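Local coordinates for protein 30kLP (Treponema pallidum, PDB 3K8I) that increases the permeability of lipid vesicles, alters membrane permeability at acidic pH and might take part in ligand transport, at residues A4-V9 with A114-C119; T55-A60 with F68-S73. All blocks are in the same frame, centred on the assembly; numbering follows the deposited sequence. Where two conformers were deposited one is given.

Contact 1: A4-V9 with A114-C119; sequences AWKASV and APHFSC
The far end of the F117 ring fits a shallow hollow made by W5, K6 and V9. W5 and F117 meet rim to rim. W5 CZ3 lies 3.4 Å from F117 CE2, near the plane of each ring, and the planes stand at 62°. K6 closes the hollow beside the indole. Its CG reaches the edge of the F117 ring, 3.6 Å from CZ, while its CB sits over the centre of one face of the W5 ring. V9 adds the third wall: V9 CG2 is 3.9 Å from F117 CZ and comes in obliquely. A114 supplies a second, smaller bump. Its CB packs 3.6 Å from W5 CH2. A W5 chi1 of 59° swings the far rim of the indole, CZ3 and CH2, against F117 and A114.

K6 NZ comes 3.7 Å from H116 CD2. One water accepts a bond from H116 N (3.1 Å) and a weak one from K6 NZ. A type I turn from A114 to F117 brings A114 and F117 to the same N-terminal segment. The loop before helix 11-15 thus packs at the surface against the start of strand 117-123 of the beta half-barrel. No direct hydrogen bond joins the two segments, so the N-terminal segment rests here on apolar side chains, helped by one water whose bond to K6 is weak, which implies little directional hold.

Contact 2: T55-A60 with F68-S73; sequences TAVYGA and FRLFGS
Y58 and F71 pair at the middle of two antiparallel strands, and their backbones are joined both ways. Y58 N to F71 O is nearly straight, at 173°, and 2.9 Å long. The return bond, F71 N to Y58 O, is 2.8 Å. A60 and R69 form a second such pair. At the other end S73 N bonds A56 O, while S73 O takes T55 N at 2.8 Å and A56 N weakly at 3.3 Å. T55 and A56 thus both face S73, a classic beta bulge.

The strands, 54-62 and 67-74, form a beta hairpin in the half-barrel of this lipoprotein.

Apolar contacts lie on both faces. On one, V57 CG1 packs 3.9 Å from L70 CG. On the other, the Y58 and F71 side chains lie side by side, their CD2 atoms 4.0 Å apart. Y58 CG lies anti to the carbonyl carbon (chi1 -50°) and F71 CG opposite the backbone N (178°), which runs both rings the same way.

A carbonyl meets a ring edge: F71 O lies in the plane of the Y58 ring, 3.4 Å from Y58 CD2.

Y58 OH and S73 OG both hydrogen-bond the carboxylate of E156. R69 forms a salt bridge with E67.

How the contacts relate
Contact 2 is buried near the centre of the chain, whereas contact 1 lies at the surface; their centres are about 13 Å apart. Contact 1 includes strand 117-123 and contact 2 strand 67-74, which are neighbours in the same sheet. S118 O and G72 N, 2.8 Å apart, probably form a hydrogen bond between them. F71 and F117 also pack together, and V9 touches F71, so the N-terminal segment 4-9 leans on both strands. The chemistry follows the place. Contact 2 is built mainly on backbone hydrogen bonds within a hairpin of close neighbours in sequence. Contact 1 brings together distant parts of the chain through side chains and a water.

Contact 1: A4-V9 with A114-C119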
# COMPACT_ATOMS: atom_id res chain seq x y z
N ALA A 4 -38.29 -6.32 32.68
CA ALA A 4 -39.03 -6.55 31.43
C ALA A 4 -38.36 -5.85 30.25
O ALA A 4 -38.41 -6.35 29.12
CB ALA A 4 -40.47 -6.08 31.58
N TRP A 5 -37.75 -4.70 30.51
CA TRP A 5 -36.96 -3.97 29.53
C TRP A 5 -35.70 -4.76 29.15
O TRP A 5 -35.24 -4.70 28.01
CB TRP A 5 -36.56 -2.60 30.07
CG TRP A 5 -35.76 -2.66 31.35
CD1 TRP A 5 -36.24 -2.70 32.62
CD2 TRP A 5 -34.33 -2.67 31.46
NE1 TRP A 5 -35.21 -2.75 33.53
CE2 TRP A 5 -34.02 -2.73 32.84
CE3 TRP A 5 -33.28 -2.65 30.54
CZ2 TRP A 5 -32.71 -2.76 33.32
CZ3 TRP A 5 -31.97 -2.68 31.01
CH2 TRP A 5 -31.70 -2.73 32.39
N LYS A 6 -35.18 -5.50 30.12
CA LYS A 6 -33.94 -6.25 29.95
C LYS A 6 -34.12 -7.49 29.07
O LYS A 6 -33.14 -8.13 28.68
CB LYS A 6 -33.39 -6.64 31.33
CG LYS A 6 -31.91 -6.35 31.51
CD LYS A 6 -31.24 -7.39 32.39
CE LYS A 6 -30.89 -8.65 31.58
NZ LYS A 6 -30.24 -9.70 32.42
N ALA A 7 -35.38 -7.82 28.77
CA ALA A 7 -35.71 -8.95 27.91
C ALA A 7 -35.21 -8.76 26.48
O ALA A 7 -34.69 -9.69 25.86
CB ALA A 7 -37.22 -9.22 27.92
N SER A 8 -35.35 -7.53 25.97
CA SER A 8 -34.95 -7.22 24.60
C SER A 8 -34.31 -5.83 24.51
O SER A 8 -34.94 -4.87 24.08
CB SER A 8 -36.15 -7.32 23.66
OG SER A 8 -36.66 -8.64 23.62
N VAL A 9 -33.05 -5.73 24.94
CA VAL A 9 -32.33 -4.47 24.78
C VAL A 9 -31.68 -4.44 23.39
O VAL A 9 -30.99 -5.38 22.98
CB VAL A 9 -31.32 -4.19 25.93
CG1 VAL A 9 -30.56 -2.89 25.69
CG2 VAL A 9 -32.05 -4.11 27.27
N ALA A 114 -27.64 -2.30 34.30
CA ALA A 114 -27.78 -3.71 34.68
C ALA A 114 -26.39 -4.31 34.52
O ALA A 114 -25.55 -3.73 33.84
CB ALA A 114 -28.81 -4.41 33.78
N PRO A 115 -26.14 -5.49 35.14
CA PRO A 115 -24.75 -5.96 35.18
C PRO A 115 -24.14 -6.34 33.83
O PRO A 115 -22.92 -6.37 33.71
CB PRO A 115 -24.82 -7.17 36.12
CG PRO A 115 -26.09 -6.93 36.94
CD PRO A 115 -27.03 -6.34 35.94
N HIS A 116 -24.97 -6.61 32.82
CA HIS A 116 -24.44 -6.99 31.49
C HIS A 116 -24.19 -5.84 30.51
O HIS A 116 -23.68 -6.06 29.41
CB HIS A 116 -25.29 -8.08 30.85
CG HIS A 116 -25.51 -9.28 31.72
ND1 HIS A 116 -24.56 -9.73 32.62
CD2 HIS A 116 -26.57 -10.11 31.85
CE1 HIS A 116 -25.03 -10.79 33.26
NE2 HIS A 116 -26.25 -11.04 32.81
N PHE A 117 -24.51 -4.61 30.92
CA PHE A 117 -24.20 -3.46 30.06
C PHE A 117 -23.88 -2.14 30.72
O PHE A 117 -24.33 -1.83 31.82
CB PHE A 117 -25.25 -3.22 28.96
CG PHE A 117 -26.61 -3.72 29.28
CD1 PHE A 117 -27.08 -4.91 28.71
CD2 PHE A 117 -27.44 -3.00 30.12
CE1 PHE A 117 -28.35 -5.38 29.01
CE2 PHE A 117 -28.71 -3.46 30.42
CZ PHE A 117 -29.17 -4.64 29.86
N SER A 118 -23.09 -1.39 29.97
CA SER A 118 -22.64 -0.06 30.33
C SER A 118 -23.08 0.94 29.26
O SER A 118 -23.15 0.59 28.08
CB SER A 118 -21.11 -0.06 30.40
OG SER A 118 -20.57 -0.52 29.17
N CYS A 119 -23.37 2.17 29.68
CA CYS A 119 -23.70 3.27 28.79
C CYS A 119 -22.73 4.37 29.12
O CYS A 119 -22.57 4.74 30.28
CB CYS A 119 -25.13 3.75 29.01
SG CYS A 119 -26.37 2.53 28.53
O HOH W 1 -27.92 -7.48 32.86

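Contact 2: T55-A60 with F68-S73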
# COMPACT_ATOMS: atom_id res chain seq x y z
N THR A 55 -17.76 -7.75 25.58
CA THR A 55 -18.03 -8.53 24.39
C THR A 55 -17.99 -7.65 23.14
O THR A 55 -17.25 -7.94 22.19
CB THR A 55 -19.38 -9.26 24.52
OG1 THR A 55 -19.28 -10.21 25.58
CG2 THR A 55 -19.73 -10.00 23.24
N ALA A 56 -18.76 -6.56 23.16
CA ALA A 56 -18.85 -5.64 22.02
C ALA A 56 -19.23 -4.22 22.42
O ALA A 56 -20.03 -4.01 23.33
CB ALA A 56 -19.84 -6.17 20.97
N VAL A 57 -18.65 -3.26 21.72
CA VAL A 57 -19.01 -1.85 21.86
C VAL A 57 -19.83 -1.36 20.66
O VAL A 57 -19.48 -1.63 19.51
CB VAL A 57 -17.75 -0.95 22.05
CG1 VAL A 57 -18.14 0.52 22.14
CG2 VAL A 57 -16.97 -1.36 23.33
N TYR A 58 -20.93 -0.66 20.94
CA TYR A 58 -21.70 0.03 19.91
C TYR A 58 -21.55 1.52 20.16
O TYR A 58 -21.73 2.00 21.28
CB TYR A 58 -23.17 -0.37 19.94
CG TYR A 58 -23.39 -1.87 19.96
CD1 TYR A 58 -23.84 -2.54 18.81
CD2 TYR A 58 -23.12 -2.62 21.11
CE1 TYR A 58 -24.04 -3.93 18.83
CE2 TYR A 58 -23.30 -4.00 21.14
CZ TYR A 58 -23.76 -4.65 20.01
OH TYR A 58 -23.93 -6.03 20.06
N GLY A 59 -21.20 2.26 19.11
CA GLY A 59 -20.92 3.67 19.26
C GLY A 59 -21.62 4.54 18.25
O GLY A 59 -21.99 4.10 17.15
N ALA A 60 -21.80 5.80 18.62
CA ALA A 60 -22.37 6.78 17.70
C ALA A 60 -21.76 8.12 18.00
O ALA A 60 -21.65 8.51 19.16
CB ALA A 60 -23.85 6.83 17.85
N PHE A 68 -19.95 11.54 21.80
CA PHE A 68 -19.90 10.11 21.47
C PHE A 68 -20.76 9.39 22.51
O PHE A 68 -20.63 9.64 23.69
CB PHE A 68 -18.49 9.56 21.61
CG PHE A 68 -17.48 10.16 20.69
CD1 PHE A 68 -16.94 9.41 19.65
CD2 PHE A 68 -17.04 11.48 20.87
CE1 PHE A 68 -15.98 9.96 18.79
CE2 PHE A 68 -16.09 12.04 20.02
CZ PHE A 68 -15.56 11.28 18.97
N ARG A 69 -21.63 8.50 22.07
CA ARG A 69 -22.42 7.67 22.99
C ARG A 69 -22.02 6.22 22.74
O ARG A 69 -22.05 5.76 21.61
CB ARG A 69 -23.93 7.88 22.81
CG ARG A 69 -24.39 9.37 22.90
CD ARG A 69 -25.91 9.53 22.93
NE ARG A 69 -26.31 10.89 22.58
CZ ARG A 69 -27.35 11.20 21.79
NH1 ARG A 69 -27.63 12.47 21.54
NH2 ARG A 69 -28.11 10.25 21.25
N LEU A 70 -21.62 5.51 23.80
CA LEU A 70 -21.23 4.10 23.70
C LEU A 70 -22.15 3.20 24.52
O LEU A 70 -22.53 3.53 25.63
CB LEU A 70 -19.81 3.89 24.21
CG LEU A 70 -18.55 4.22 23.39
CD1 LEU A 70 -18.74 5.29 22.33
CD2 LEU A 70 -17.39 4.58 24.35
N PHE A 71 -22.49 2.05 23.96
CA PHE A 71 -23.16 1.01 24.70
C PHE A 71 -22.22 -0.18 24.71
O PHE A 71 -21.90 -0.71 23.66
CB PHE A 71 -24.49 0.67 24.04
CG PHE A 71 -25.24 -0.44 24.71
CD1 PHE A 71 -26.37 -0.15 25.47
CD2 PHE A 71 -24.80 -1.76 24.61
CE1 PHE A 71 -27.09 -1.18 26.11
CE2 PHE A 71 -25.51 -2.79 25.23
CZ PHE A 71 -26.65 -2.50 25.98
N GLY A 72 -21.75 -0.56 25.90
CA GLY A 72 -20.88 -1.71 26.06
C GLY A 72 -21.66 -2.92 26.52
O GLY A 72 -22.31 -2.90 27.56
N SER A 73 -21.64 -3.98 25.73
CA SER A 73 -22.22 -5.23 26.17
C SER A 73 -21.12 -6.07 26.80
O SER A 73 -20.05 -6.25 26.21
CB SER A 73 -22.85 -5.97 25.01
OG SER A 73 -23.22 -7.27 25.41